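Side-chain contacts in putative alpha-N-acetylgalactosaminidase (Bacillus halodurans C-125, PDB 3CC1), which probably hydrolyses terminal alpha-linked N-acetylgalactosamine from glycans, pairing a TIM-barrel domain of the alpha-galactosidase kind with a C-terminal beta sandwich: residues 360-363 / 367-370; 384-389 / 427-432; 347-350 / 356-359; 303-308 / 399-404. All coordinates share one frame; numbering follows the deposited sequence.

All four contacts gather at the C-terminal beta sandwich and its border with the TIM barrel. Contacts 3 and 1 follow each other along strand 356-362, their centres about 11 Å apart, and build the first two hairpins of one antiparallel sheet. Contact 2 lies about 8 Å between centres from contact 1; strand 424-431 pairs with strand 368-374, L429 N lying 2.8 Å from A368 O. Contact 4 ties the barrel-side helix 298-310 to the loop after strand 395-399, and V400 in that loop packs on L427 and K428 of contact 2. E367 and Y369 of contact 1, with K428 and S430 from 427-432, line a pocket holding a hexaoxaicosanediol (P33), probably from the crystallisation liquor.

Contact 1: 360-363 / 367-370; sequences AANG and EAYV
With chi1 of Y369 at -59°, CG stands anti to the carbonyl carbon and the phenol runs back toward E367, its CE2 edge beside G363, while E367, bent at chi2 (-86°), drops its carboxylate to the end of that ring. Y369 sits on the second arm of a beta hairpin in the C-terminal sandwich, E367 just before it; strands 356-362 and 368-374 run antiparallel. A361 and Y369 form the hydrogen-bonded pair, with A361 N to Y369 O at 2.9 Å and Y369 N to A361 O at 2.7 Å. One step nearer the turn, G363 N donates to E367 O over 2.7 Å, arriving from above the carbonyl plane. That carbonyl also accepts a hydrogen bond from a water that itself accepts from N362 ND2, so the amide of N362 is linked across the turn, while its OD1 is bound by R348.

A360, N362, A368 and V370 share one face of the sheet; A361 and Y369 lie on the other. G363 has its CA 3.9 Å from Y369 CE2, at the edge of the ring, and E367 CD comes within 3.6 Å of the same CA, so phenol edge and carboxylate meet the same side of the glycine. E367 and Y369 both line the P33 pocket, and K428 touches them from the next strand. Their mutual bond is short: Y369 OH donates to E367 OE2 at 2.6 Å, on the anti lone pair, away from OE1.

Contact 2: 384-389 / 427-432; sequences FRLDMV and LKLSPD
F384, L386 and V389 all converge on one methyl, CD2 of L429. The closest is F384, whose CZ lies 3.6 Å from L429 CD2; the two side chains come from opposite directions, and the methyl meets the end of the ring obliquely. L386 slides past L429 the opposite way, bringing its CD2 to 3.9 Å from L429 CD2. V389 adds its CG2 at 4.0 Å from the same L429 CD2, and this CG2 also lies in the plane of the F384 ring, at its edge. No hydrogen bond crosses: the contact is purely apolar, and its four residues are buried in the interior of the beta sandwich.

L386 and V389 are brought there by a turn: residues 386-388 form a short 3-10 segment, with V389 N bonded to L386 O at 3.0 Å. F384 comes from the end of strand 380-384, its chi1 of 152°, roughly trans to N, sending the ring inward. On the outer side of the turn R385 holds D387 side-on in a salt bridge, NE and NH2 meeting the syn lone pairs of the carboxylate; NH2 to OD1 is 3.1 Å. R385 NH2 also bonds I264 O of the second subunit, so the outside of the turn belongs to an interface.

Further out, F384 and V389 pack on V370 of strand 368-374, L386 on V395 and L429 on L397 of strand 395-399, and F384 and L386 both reach L409 of strand 404-409.

Contact 3: 347-350 / 356-359; sequences NRFV and KVAW
Strands 347-350 and 356-359 run antiparallel at 153° and 4.6 Å between axes, with F349 and W359 as a non-hydrogen-bonded pair and V350 N bonded to A358 O at 2.9 Å, the donor lying above the carbonyl plane. This is the hairpin formed by strands 345-353 and 356-362, at one edge of the sandwich sheet, 345-353 being an outermost strand within the chain.

The side-chain contact centres on F349 lying across the indole of W359. F349 CB sits 4.0 Å above the centroid of the six-membered ring of W359, only 5° from its normal, a CH-pi contact over the face. The phenyl then turns its edge to the five-membered ring, centroids 5.4 Å apart and planes at 64°, an edge-to-face pair in which F349 CD1 approaches W359 NE1 at 3.7 Å. With W359 CG turned to the side of the backbone N, the indole reaches over strand 347-350, its CE3 3.6 Å from R348 O. Farther along, F349 CE1 touches V357 CG1 at 4.1 Å, the valine standing at the edge of the phenyl. On the other face of the strands V350 CB meets A358 CB at 4.0 Å. R348 points away, its NE in a salt bridge with E3 of the second subunit and its NH1 bonded to L346 O.

W359 also packs on C257 and E261, and F349 on E258, all of helix 247-262. The aromatic pair itself holds the two strands together through dispersion and ring electrostatics, with the F349 C-H edge, probably slightly positive, set against the electron-rich indole face.

Contact 4: 303-308 / 399-404; sequences TMMNLW and NVWDRS
Helix 298-310 on the barrel side meets the tight turn that links strands 395-399 and 404-409 of the sandwich, and W401 reaches across to N306 and M305. Its NE1 donates to N306 OD1 at 2.7 Å, with an N-H...O angle of 158°. The oxygen lies only 12° out of the indole plane, whereas the donor is tilted from the carbonyl plane, and amide and ring planes stand 51° apart. The first torsion of N306 sets CG beside the backbone N and lets the amide run alongside the indole in the opposite direction. The other end of that amide is held too, since N306 ND2 donates to S424 OG, which fixes which way round the group sits. Next to the bond, the benzo edge of W401 rests on the helix: CZ2 lies 3.7 Å from M305 CB.

The turn bearing W401 is a beta hairpin connection with a G1 bulge, R403 and S404 both facing N399, and an Asx motif in which D402 N donates to N399 OD1 at 3.2 Å. D402 OD1 in turn accepts from S404 OG, met on the syn side but out of the carboxylate plane. I337 of helix 335-343 packs against N306, V400 and W401 alike, and N334 also touches the indole. A glycerol, probably from the crystallisation liquor, approaches the W401 side chain to about 3 Å between nearest atoms.

Contact 1: 360-363 / 367-370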
loop_
_atom_site.group_PDB
_atom_site.type_symbol
_atom_site.label_atom_id
_atom_site.label_comp_id
_atom_site.label_asym_id
_atom_site.label_seq_id
_atom_site.Cartn_x
_atom_site.Cartn_y
_atom_site.Cartn_z
ATOM N N ALA A 360 18.340 -10.048 -11.185
ATOM C CA ALA A 360 19.597 -10.591 -11.696
ATOM C C ALA A 360 19.775 -12.078 -11.401
ATOM O O ALA A 360 19.132 -12.676 -10.509
ATOM C CB ALA A 360 20.781 -9.784 -11.139
ATOM N N ALA A 361 20.676 -12.678 -12.163
ATOM C CA ALA A 361 21.130 -14.038 -11.911
ATOM C C ALA A 361 22.506 -14.253 -12.514
ATOM O O ALA A 361 23.022 -13.426 -13.270
ATOM C CB ALA A 361 20.118 -15.110 -12.459
ATOM N N ASN A 362 23.081 -15.388 -12.162
ATOM C CA ASN A 362 24.400 -15.751 -12.614
ATOM C C ASN A 362 24.356 -17.044 -13.391
ATOM O O ASN A 362 23.659 -17.990 -13.034
ATOM C CB ASN A 362 25.365 -15.863 -11.433
ATOM C CG ASN A 362 25.714 -14.496 -10.852
ATOM O OD1 ASN A 362 24.896 -13.845 -10.237
ATOM N ND2 ASN A 362 26.890 -14.055 -11.096
ATOM N N GLY A 363 25.103 -17.050 -14.491
ATOM C CA GLY A 363 25.240 -18.227 -15.315
ATOM C C GLY A 363 26.411 -19.037 -14.817
ATOM O O GLY A 363 27.066 -18.669 -13.855
ATOM N N GLU A 367 29.196 -15.761 -16.865
ATOM C CA GLU A 367 28.284 -14.688 -17.213
ATOM C C GLU A 367 27.230 -14.410 -16.133
ATOM O O GLU A 367 26.973 -15.212 -15.257
ATOM C CB GLU A 367 27.605 -14.968 -18.570
ATOM C CG GLU A 367 26.323 -15.811 -18.536
ATOM C CD GLU A 367 26.546 -17.320 -18.560
ATOM O OE1 GLU A 367 27.627 -17.773 -18.126
ATOM O OE2 GLU A 367 25.608 -18.060 -18.979
ATOM N N ALA A 368 26.674 -13.215 -16.214
ATOM C CA ALA A 368 25.540 -12.831 -15.401
ATOM C C ALA A 368 24.409 -12.321 -16.301
ATOM O O ALA A 368 24.571 -12.146 -17.512
ATOM C CB ALA A 368 25.955 -11.801 -14.377
ATOM N N TYR A 369 23.244 -12.181 -15.681
ATOM C CA TYR A 369 22.022 -11.756 -16.352
ATOM C C TYR A 369 21.344 -10.709 -15.514
ATOM O O TYR A 369 21.313 -10.823 -14.278
ATOM C CB TYR A 369 21.065 -12.943 -16.543
ATOM C CG TYR A 369 21.683 -14.037 -17.345
ATOM C CD1 TYR A 369 21.726 -13.950 -18.727
ATOM C CD2 TYR A 369 22.243 -15.133 -16.738
ATOM C CE1 TYR A 369 22.285 -14.894 -19.457
ATOM C CE2 TYR A 369 22.807 -16.121 -17.483
ATOM C CZ TYR A 369 22.831 -15.984 -18.847
ATOM O OH TYR A 369 23.417 -16.938 -19.647
ATOM N N VAL A 370 20.855 -9.667 -16.193
ATOM C CA VAL A 370 20.072 -8.634 -15.567
ATOM C C VAL A 370 18.792 -8.399 -16.368
ATOM O O VAL A 370 18.819 -8.202 -17.574
ATOM C CB VAL A 370 20.890 -7.297 -15.396
ATOM C CG1 VAL A 370 19.999 -6.168 -14.910
ATOM C CG2 VAL A 370 22.092 -7.503 -14.439
HETATM O O HOH W 1 28.659 -15.799 -13.100
#

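Contact 2: 384-389 / 427-432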
loop_
_atom_site.group_PDB
_atom_site.type_symbol
_atom_site.label_atom_id
_atom_site.label_comp_id
_atom_site.label_asym_id
_atom_site.label_seq_id
_atom_site.Cartn_x
_atom_site.Cartn_y
_atom_site.Cartn_z
ATOM N N PHE A 384 21.349 0.903 -14.570
ATOM C CA PHE A 384 21.973 -0.221 -13.961
ATOM C C PHE A 384 23.467 0.024 -13.819
ATOM O O PHE A 384 24.088 0.645 -14.685
ATOM C CB PHE A 384 21.604 -1.471 -14.799
ATOM C CG PHE A 384 22.592 -2.527 -14.735
ATOM C CD1 PHE A 384 22.675 -3.316 -13.635
ATOM C CD2 PHE A 384 23.424 -2.740 -15.778
ATOM C CE1 PHE A 384 23.633 -4.276 -13.559
ATOM C CE2 PHE A 384 24.384 -3.682 -15.721
ATOM C CZ PHE A 384 24.504 -4.444 -14.604
ATOM N N ARG A 385 24.033 -0.433 -12.704
ATOM C CA ARG A 385 25.494 -0.399 -12.472
ATOM C C ARG A 385 25.992 -1.754 -12.029
ATOM O O ARG A 385 25.288 -2.538 -11.381
ATOM C CB ARG A 385 25.880 0.628 -11.387
ATOM C CG ARG A 385 25.459 2.053 -11.622
ATOM C CD ARG A 385 25.874 2.937 -10.397
ATOM N NE ARG A 385 25.471 2.304 -9.156
ATOM C CZ ARG A 385 24.288 2.440 -8.564
ATOM N NH1 ARG A 385 23.372 3.250 -9.062
ATOM N NH2 ARG A 385 24.013 1.722 -7.500
ATOM N N LEU A 386 27.222 -2.035 -12.396
ATOM C CA LEU A 386 27.843 -3.322 -12.066
ATOM C C LEU A 386 27.882 -3.612 -10.559
ATOM O O LEU A 386 27.810 -4.760 -10.135
ATOM C CB LEU A 386 29.242 -3.418 -12.693
ATOM C CG LEU A 386 29.239 -3.519 -14.229
ATOM C CD1 LEU A 386 30.686 -3.466 -14.844
ATOM C CD2 LEU A 386 28.499 -4.797 -14.724
ATOM N N ASP A 387 28.006 -2.569 -9.749
ATOM C CA ASP A 387 28.071 -2.738 -8.280
ATOM C C ASP A 387 26.799 -3.342 -7.690
ATOM O O ASP A 387 26.807 -3.852 -6.597
ATOM C CB ASP A 387 28.467 -1.432 -7.545
ATOM C CG ASP A 387 27.602 -0.212 -7.928
ATOM O OD1 ASP A 387 26.400 -0.195 -7.607
ATOM O OD2 ASP A 387 28.151 0.732 -8.534
HETATM N N MSE A 388 25.712 -3.326 -8.439
HETATM C CA MSE A 388 24.451 -3.927 -7.976
HETATM C C MSE A 388 24.444 -5.440 -8.101
HETATM O O MSE A 388 23.594 -6.119 -7.510
HETATM C CB MSE A 388 23.287 -3.428 -8.833
HETATM C CG MSE A 388 23.001 -1.955 -8.760
HETATM SE SE MSE A 388 21.668 -1.523 -10.137
HETATM C CE MSE A 388 21.430 0.292 -9.697
ATOM N N VAL A 389 25.337 -5.971 -8.926
ATOM C CA VAL A 389 25.316 -7.403 -9.237
ATOM C C VAL A 389 26.635 -8.108 -8.945
ATOM O O VAL A 389 26.821 -9.255 -9.303
ATOM C CB VAL A 389 24.789 -7.685 -10.653
ATOM C CG1 VAL A 389 23.294 -7.141 -10.772
ATOM C CG2 VAL A 389 25.711 -7.108 -11.734
ATOM N N LEU A 427 19.406 -8.680 -20.246
ATOM C CA LEU A 427 20.809 -8.503 -20.589
ATOM C C LEU A 427 21.639 -9.694 -20.138
ATOM O O LEU A 427 21.391 -10.290 -19.076
ATOM C CB LEU A 427 21.388 -7.236 -19.948
ATOM C CG LEU A 427 20.678 -5.893 -20.158
ATOM C CD1 LEU A 427 21.111 -4.894 -19.128
ATOM C CD2 LEU A 427 20.982 -5.361 -21.550
ATOM N N LYS A 428 22.594 -10.048 -20.989
ATOM C CA LYS A 428 23.717 -10.904 -20.585
ATOM C C LYS A 428 24.941 -10.046 -20.406
ATOM O O LYS A 428 25.278 -9.240 -21.273
ATOM C CB LYS A 428 24.010 -11.988 -21.621
ATOM C CG LYS A 428 25.187 -12.902 -21.234
ATOM C CD LYS A 428 25.274 -14.142 -22.088
ATOM C CE LYS A 428 25.990 -13.934 -23.399
ATOM N NZ LYS A 428 25.978 -15.217 -24.202
ATOM N N LEU A 429 25.606 -10.231 -19.272
ATOM C CA LEU A 429 26.824 -9.531 -18.962
ATOM C C LEU A 429 27.943 -10.533 -19.055
ATOM O O LEU A 429 28.003 -11.455 -18.235
ATOM C CB LEU A 429 26.784 -8.973 -17.536
ATOM C CG LEU A 429 25.900 -7.787 -17.174
ATOM C CD1 LEU A 429 24.502 -8.013 -17.626
ATOM C CD2 LEU A 429 25.925 -7.524 -15.692
ATOM N N SER A 430 28.810 -10.406 -20.048
ATOM C CA SER A 430 29.956 -11.310 -20.094
ATOM C C SER A 430 31.261 -10.580 -19.874
ATOM O O SER A 430 31.340 -9.372 -20.042
ATOM C CB SER A 430 29.983 -12.191 -21.374
ATOM O OG SER A 430 29.740 -11.458 -22.546
ATOM N N PRO A 431 32.288 -11.320 -19.464
ATOM C CA PRO A 431 33.559 -10.721 -19.216
ATOM C C PRO A 431 34.082 -9.981 -20.432
ATOM O O PRO A 431 33.901 -10.405 -21.576
ATOM C CB PRO A 431 34.467 -11.896 -18.854
ATOM C CG PRO A 431 33.662 -13.122 -18.936
ATOM C CD PRO A 431 32.285 -12.784 -19.338
ATOM N N ASP A 432 34.686 -8.845 -20.165
ATOM C CA ASP A 432 35.238 -8.028 -21.205
ATOM C C ASP A 432 36.362 -8.807 -21.853
ATOM O O ASP A 432 37.255 -9.326 -21.181
ATOM C CB ASP A 432 35.821 -6.763 -20.625
ATOM C CG ASP A 432 36.157 -5.759 -21.674
ATOM O OD1 ASP A 432 35.340 -5.594 -22.614
ATOM O OD2 ASP A 432 37.218 -5.103 -21.508
#

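Contact 3: 347-350 / 356-359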
loop_
_atom_site.group_PDB
_atom_site.type_symbol
_atom_site.label_atom_id
_atom_site.label_comp_id
_atom_site.label_asym_id
_atom_site.label_seq_id
_atom_site.Cartn_x
_atom_site.Cartn_y
_atom_site.Cartn_z
ATOM N N ASN A 347 19.590 -16.250 -8.270
ATOM C CA ASN A 347 18.408 -15.510 -8.753
ATOM C C ASN A 347 17.853 -14.601 -7.687
ATOM O O ASN A 347 17.541 -15.040 -6.587
ATOM C CB ASN A 347 17.344 -16.484 -9.232
ATOM C CG ASN A 347 17.899 -17.452 -10.236
ATOM O OD1 ASN A 347 18.656 -18.340 -9.868
ATOM N ND2 ASN A 347 17.591 -17.237 -11.527
ATOM N N ARG A 348 17.780 -13.317 -8.000
ATOM C CA ARG A 348 17.555 -12.311 -6.963
ATOM C C ARG A 348 16.961 -11.012 -7.470
ATOM O O ARG A 348 17.214 -10.550 -8.593
ATOM C CB ARG A 348 18.859 -12.014 -6.212
ATOM C CG ARG A 348 19.944 -11.328 -7.046
ATOM C CD ARG A 348 21.285 -11.481 -6.343
ATOM N NE ARG A 348 22.404 -10.901 -7.074
ATOM C CZ ARG A 348 23.008 -11.470 -8.092
ATOM N NH1 ARG A 348 22.596 -12.622 -8.573
ATOM N NH2 ARG A 348 24.024 -10.867 -8.657
ATOM N N PHE A 349 16.128 -10.454 -6.608
ATOM C CA PHE A 349 15.517 -9.145 -6.799
ATOM C C PHE A 349 16.592 -8.066 -6.527
ATOM O O PHE A 349 17.262 -8.137 -5.524
ATOM C CB PHE A 349 14.314 -9.032 -5.855
ATOM C CG PHE A 349 13.710 -7.647 -5.768
ATOM C CD1 PHE A 349 13.132 -7.059 -6.850
ATOM C CD2 PHE A 349 13.728 -6.955 -4.591
ATOM C CE1 PHE A 349 12.590 -5.796 -6.760
ATOM C CE2 PHE A 349 13.180 -5.694 -4.513
ATOM C CZ PHE A 349 12.625 -5.117 -5.618
ATOM N N VAL A 350 16.773 -7.090 -7.427
ATOM C CA VAL A 350 17.836 -6.064 -7.267
ATOM C C VAL A 350 17.280 -4.719 -6.771
ATOM O O VAL A 350 17.763 -4.155 -5.784
ATOM C CB VAL A 350 18.685 -5.912 -8.570
ATOM C CG1 VAL A 350 19.650 -4.749 -8.479
ATOM C CG2 VAL A 350 19.403 -7.229 -8.883
ATOM N N LYS A 356 10.101 1.072 -11.840
ATOM C CA LYS A 356 11.294 0.587 -12.523
ATOM C C LYS A 356 11.823 -0.580 -11.657
ATOM O O LYS A 356 12.052 -0.405 -10.471
ATOM C CB LYS A 356 12.335 1.702 -12.653
ATOM C CG LYS A 356 11.823 2.934 -13.395
ATOM C CD LYS A 356 12.821 4.016 -13.444
ATOM C CE LYS A 356 12.776 4.879 -12.203
ATOM N NZ LYS A 356 13.873 5.886 -12.331
ATOM N N VAL A 357 11.988 -1.757 -12.254
ATOM C CA VAL A 357 12.349 -2.944 -11.532
ATOM C C VAL A 357 13.546 -3.635 -12.177
ATOM O O VAL A 357 13.678 -3.669 -13.396
ATOM C CB VAL A 357 11.154 -3.968 -11.472
ATOM C CG1 VAL A 357 11.543 -5.193 -10.656
ATOM C CG2 VAL A 357 9.881 -3.287 -10.940
ATOM N N ALA A 358 14.416 -4.180 -11.341
ATOM C CA ALA A 358 15.611 -4.958 -11.797
ATOM C C ALA A 358 15.695 -6.275 -11.028
ATOM O O ALA A 358 15.335 -6.322 -9.845
ATOM C CB ALA A 358 16.903 -4.107 -11.619
ATOM N N TRP A 359 16.024 -7.361 -11.737
ATOM C CA TRP A 359 16.322 -8.665 -11.149
ATOM C C TRP A 359 17.639 -9.118 -11.820
ATOM O O TRP A 359 17.990 -8.619 -12.895
ATOM C CB TRP A 359 15.239 -9.729 -11.450
ATOM C CG TRP A 359 13.959 -9.600 -10.676
ATOM C CD1 TRP A 359 13.038 -8.592 -10.788
ATOM C CD2 TRP A 359 13.422 -10.514 -9.728
ATOM N NE1 TRP A 359 12.012 -8.797 -9.936
ATOM C CE2 TRP A 359 12.211 -9.969 -9.272
ATOM C CE3 TRP A 359 13.852 -11.727 -9.214
ATOM C CZ2 TRP A 359 11.422 -10.592 -8.333
ATOM C CZ3 TRP A 359 13.096 -12.333 -8.278
ATOM C CH2 TRP A 359 11.873 -11.769 -7.841
#

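Contact 4: 303-308 / 399-404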
loop_
_atom_site.group_PDB
_atom_site.type_symbol
_atom_site.label_atom_id
_atom_site.label_comp_id
_atom_site.label_asym_id
_atom_site.label_seq_id
_atom_site.Cartn_x
_atom_site.Cartn_y
_atom_site.Cartn_z
ATOM N N THR A 303 8.041 -9.361 -21.407
ATOM C CA THR A 303 8.105 -8.954 -20.008
ATOM C C THR A 303 7.756 -10.110 -19.068
ATOM O O THR A 303 8.483 -10.384 -18.104
ATOM C CB THR A 303 7.252 -7.674 -19.733
ATOM O OG1 THR A 303 7.948 -6.538 -20.293
ATOM C CG2 THR A 303 7.012 -7.470 -18.242
HETATM N N MSE A 304 6.695 -10.825 -19.402
HETATM C CA MSE A 304 6.304 -11.987 -18.655
HETATM C C MSE A 304 7.376 -13.071 -18.721
HETATM O O MSE A 304 7.761 -13.616 -17.711
HETATM C CB MSE A 304 4.956 -12.544 -19.164
HETATM C CG MSE A 304 4.588 -13.864 -18.471
HETATM SE SE MSE A 304 3.216 -14.748 -19.488
HETATM C CE MSE A 304 4.297 -15.161 -21.026
HETATM N N MSE A 305 7.855 -13.374 -19.923
HETATM C CA MSE A 305 8.867 -14.400 -20.081
HETATM C C MSE A 305 10.123 -14.060 -19.277
HETATM O O MSE A 305 10.746 -14.937 -18.668
HETATM C CB MSE A 305 9.236 -14.609 -21.552
HETATM C CG MSE A 305 8.141 -15.215 -22.411
HETATM SE SE MSE A 305 7.660 -17.021 -21.856
HETATM C CE MSE A 305 9.315 -17.944 -22.281
ATOM N N ASN A 306 10.466 -12.776 -19.226
ATOM C CA ASN A 306 11.701 -12.341 -18.563
ATOM C C ASN A 306 11.637 -12.590 -17.049
ATOM O O ASN A 306 12.582 -13.069 -16.448
ATOM C CB ASN A 306 12.005 -10.864 -18.863
ATOM C CG ASN A 306 12.560 -10.647 -20.276
ATOM O OD1 ASN A 306 13.188 -11.545 -20.861
ATOM N ND2 ASN A 306 12.339 -9.464 -20.822
ATOM N N LEU A 307 10.517 -12.248 -16.440
ATOM C CA LEU A 307 10.342 -12.414 -15.001
ATOM C C LEU A 307 10.258 -13.899 -14.625
ATOM O O LEU A 307 10.886 -14.358 -13.638
ATOM C CB LEU A 307 9.079 -11.645 -14.506
ATOM C CG LEU A 307 8.712 -11.915 -13.043
ATOM C CD1 LEU A 307 9.867 -11.451 -12.145
ATOM C CD2 LEU A 307 7.348 -11.260 -12.605
ATOM N N TRP A 308 9.477 -14.650 -15.397
ATOM C CA TRP A 308 9.307 -16.088 -15.211
ATOM C C TRP A 308 10.653 -16.794 -15.360
ATOM O O TRP A 308 10.978 -17.668 -14.596
ATOM C CB TRP A 308 8.345 -16.698 -16.244
ATOM C CG TRP A 308 6.847 -16.752 -15.921
ATOM C CD1 TRP A 308 6.054 -17.849 -16.035
ATOM C CD2 TRP A 308 5.973 -15.675 -15.502
ATOM N NE1 TRP A 308 4.757 -17.543 -15.711
ATOM C CE2 TRP A 308 4.675 -16.215 -15.386
ATOM C CE3 TRP A 308 6.162 -14.329 -15.195
ATOM C CZ2 TRP A 308 3.587 -15.456 -15.010
ATOM C CZ3 TRP A 308 5.052 -13.562 -14.814
ATOM C CH2 TRP A 308 3.792 -14.133 -14.719
ATOM N N ASN A 399 21.822 -8.133 -25.576
ATOM C CA ASN A 399 20.370 -8.289 -25.553
ATOM C C ASN A 399 20.061 -9.751 -25.809
ATOM O O ASN A 399 20.309 -10.264 -26.887
ATOM C CB ASN A 399 19.750 -7.409 -26.647
ATOM C CG ASN A 399 18.216 -7.535 -26.733
ATOM O OD1 ASN A 399 17.634 -8.555 -26.438
ATOM N ND2 ASN A 399 17.580 -6.479 -27.204
ATOM N N VAL A 400 19.557 -10.445 -24.804
ATOM C CA VAL A 400 19.423 -11.920 -24.904
ATOM C C VAL A 400 18.379 -12.310 -25.952
ATOM O O VAL A 400 18.592 -13.213 -26.743
ATOM C CB VAL A 400 19.101 -12.580 -23.545
ATOM C CG1 VAL A 400 18.806 -14.102 -23.752
ATOM C CG2 VAL A 400 20.247 -12.349 -22.544
ATOM N N TRP A 401 17.261 -11.581 -25.992
ATOM C CA TRP A 401 16.186 -11.942 -26.914
ATOM C C TRP A 401 16.613 -11.803 -28.364
ATOM O O TRP A 401 16.292 -12.637 -29.189
ATOM C CB TRP A 401 14.927 -11.152 -26.653
ATOM C CG TRP A 401 14.152 -11.721 -25.520
ATOM C CD1 TRP A 401 14.013 -11.208 -24.285
ATOM C CD2 TRP A 401 13.393 -12.919 -25.556
ATOM N NE1 TRP A 401 13.204 -12.017 -23.520
ATOM C CE2 TRP A 401 12.791 -13.071 -24.283
ATOM C CE3 TRP A 401 13.144 -13.876 -26.540
ATOM C CZ2 TRP A 401 11.975 -14.150 -23.968
ATOM C CZ3 TRP A 401 12.314 -14.964 -26.208
ATOM C CH2 TRP A 401 11.754 -15.075 -24.942
ATOM N N ASP A 402 17.307 -10.744 -28.722
ATOM C CA ASP A 402 17.649 -10.645 -30.133
ATOM C C ASP A 402 19.114 -10.975 -30.412
ATOM O O ASP A 402 19.612 -10.834 -31.514
ATOM C CB ASP A 402 17.164 -9.335 -30.706
ATOM C CG ASP A 402 17.980 -8.178 -30.292
ATOM O OD1 ASP A 402 19.148 -8.355 -29.903
ATOM O OD2 ASP A 402 17.429 -7.059 -30.358
ATOM N N ARG A 403 19.764 -11.492 -29.388
ATOM C CA ARG A 403 21.109 -12.041 -29.489
ATOM C C ARG A 403 22.075 -11.014 -30.055
ATOM O O ARG A 403 22.857 -11.332 -30.939
ATOM C CB ARG A 403 21.128 -13.278 -30.388
ATOM C CG ARG A 403 20.136 -14.361 -29.989
ATOM C CD ARG A 403 19.949 -15.423 -31.062
ATOM N NE ARG A 403 18.688 -16.164 -30.853
ATOM N N SER A 404 21.997 -9.774 -29.618
ATOM C CA SER A 404 22.881 -8.768 -30.182
ATOM C C SER A 404 23.631 -7.979 -29.112
ATOM O O SER A 404 23.216 -7.863 -27.953
ATOM C CB SER A 404 22.105 -7.829 -31.109
ATOM O OG SER A 404 21.226 -7.008 -30.363
#